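Local coordinates for protein SAWADEE HOMEODOMAIN HOMOLOG 1 (Arabidopsis thaliana, PDB 4IUP) that binds histone H3 tails carrying lysine methylation through its SAWADEE domain and takes part in RNA-directed DNA methylation with the RNA polymerase IV complex, at residues Glu7-Ser10 and Ala15-Asp18. The protein carries 2 engineered substitutions. Residues are numbered along the deposited sequence; the frame is centred on the assembly and turned at random.
Sequences EAKS and AWYD
Lys9 lays its aliphatic chain over one face of the Trp16 indole, with CB 3.5 Å from the centroid of the six-membered ring and almost exactly on its normal, a CH-pi contact. CG lies anti to the backbone N (chi1 -180°), which carries the chain onward across the ring until CD reaches CZ2 at 3.6 Å; NZ then hydrogen-bonds to Tyr14 O in the turn. Glu7 OE2 lies 4.2 Å above the opposite face, offset toward the rim, while CG of Glu7 packs beside CE3 of Trp16 at 3.8 Å. Arg57 adds a cation-pi contact, and an alanine in place of Trp16 would probably leave the Lys9 methylenes without their aromatic platform and Arg57 without its cation-pi partner. The backbones form the first antiparallel hairpin of the SAWADEE domain, joined by hydrogen bonds from Ala8 N to Tyr17 O and from Tyr17 N to Ala8 O, each 2.8 Å, and from Ser10 N to Ala15 O at 2.9 Å. Glu7 OE2 forms a salt bridge with Arg57 and a hydrogen bond with Ser60 OG, whereas a water donates to both Glu7 OE1 (2.6 Å) and Asp18 OD1 (2.7 Å), bridging two carboxylates whose like charges would probably otherwise oppose this pairing.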
loop_
_atom_site.group_PDB
_atom_site.type_symbol
_atom_site.label_atom_id
_atom_site.label_comp_id
_atom_site.label_asym_id
_atom_site.label_seq_id
_atom_site.Cartn_x
_atom_site.Cartn_y
_atom_site.Cartn_z
ATOM N N GLU A 7 3.851 7.380 3.175
ATOM C CA GLU A 7 4.585 6.234 2.657
ATOM C C GLU A 7 5.163 6.626 1.308
ATOM O O GLU A 7 4.624 7.513 0.621
ATOM C CB GLU A 7 3.699 4.976 2.555
ATOM C CG GLU A 7 2.398 5.127 1.713
ATOM C CD GLU A 7 1.390 3.997 1.957
ATOM O OE1 GLU A 7 1.386 3.425 3.065
ATOM O OE2 GLU A 7 0.578 3.691 1.049
ATOM N N ALA A 8 6.276 5.994 0.944
ATOM C CA ALA A 8 6.962 6.313 -0.302
ATOM C C ALA A 8 7.262 5.060 -1.108
ATOM O O ALA A 8 7.590 4.009 -0.543
ATOM C CB ALA A 8 8.253 7.093 -0.017
ATOM N N LYS A 9 7.206 5.170 -2.413
ATOM C CA LYS A 9 7.426 4.034 -3.259
ATOM C C LYS A 9 8.848 3.987 -3.780
ATOM O O LYS A 9 9.294 4.869 -4.461
ATOM C CB LYS A 9 6.465 4.068 -4.403
ATOM C CG LYS A 9 6.567 2.963 -5.354
ATOM C CD LYS A 9 5.430 3.193 -6.247
ATOM C CE LYS A 9 5.717 2.863 -7.545
ATOM N NZ LYS A 9 5.562 1.429 -7.509
ATOM N N SER A 10 9.528 2.931 -3.449
ATOM C CA SER A 10 10.929 2.795 -3.803
ATOM C C SER A 10 11.063 2.510 -5.301
ATOM O O SER A 10 10.363 1.660 -5.842
ATOM C CB SER A 10 11.563 1.679 -2.974
ATOM O OG SER A 10 12.884 1.422 -3.410
ATOM N N ALA A 15 7.887 -1.145 -4.338
ATOM C CA ALA A 15 7.081 -1.365 -3.139
ATOM C C ALA A 15 7.031 -0.105 -2.279
ATOM O O ALA A 15 7.887 0.780 -2.419
ATOM C CB ALA A 15 7.624 -2.545 -2.344
ATOM N N TRP A 16 6.023 -0.025 -1.405
ATOM C CA TRP A 16 5.817 1.146 -0.535
ATOM C C TRP A 16 6.402 0.952 0.862
ATOM O O TRP A 16 6.295 -0.136 1.445
ATOM C CB TRP A 16 4.330 1.496 -0.428
ATOM C CG TRP A 16 3.737 1.960 -1.725
ATOM C CD1 TRP A 16 3.208 1.173 -2.714
ATOM C CD2 TRP A 16 3.629 3.313 -2.186
ATOM N NE1 TRP A 16 2.770 1.954 -3.753
ATOM C CE2 TRP A 16 3.016 3.271 -3.457
ATOM C CE3 TRP A 16 3.988 4.560 -1.645
ATOM C CZ2 TRP A 16 2.758 4.426 -4.203
ATOM C CZ3 TRP A 16 3.726 5.709 -2.385
ATOM C CH2 TRP A 16 3.115 5.631 -3.653
ATOM N N TYR A 17 7.023 2.008 1.384
ATOM C CA TYR A 17 7.648 1.986 2.714
ATOM C C TYR A 17 7.242 3.219 3.524
ATOM O O TYR A 17 7.121 4.316 2.972
ATOM C CB TYR A 17 9.174 1.917 2.576
ATOM C CG TYR A 17 9.656 0.648 1.900
ATOM C CD1 TYR A 17 9.804 0.584 0.509
ATOM C CD2 TYR A 17 9.953 -0.486 2.648
ATOM C CE1 TYR A 17 10.241 -0.596 -0.121
ATOM C CE2 TYR A 17 10.386 -1.675 2.031
ATOM C CZ TYR A 17 10.527 -1.717 0.650
ATOM O OH TYR A 17 10.957 -2.882 0.042
ATOM N N ASP A 18 7.038 3.042 4.828
ATOM C CA ASP A 18 6.715 4.168 5.706
ATOM C C ASP A 18 7.868 5.171 5.782
ATOM O O ASP A 18 9.025 4.784 5.959
ATOM C CB ASP A 18 6.364 3.681 7.113
ATOM C CG ASP A 18 5.029 2.972 7.173
ATOM O OD1 ASP A 18 4.223 3.115 6.233
ATOM O OD2 ASP A 18 4.779 2.271 8.180
HETATM O O HOH W 1 2.641 1.682 4.569
#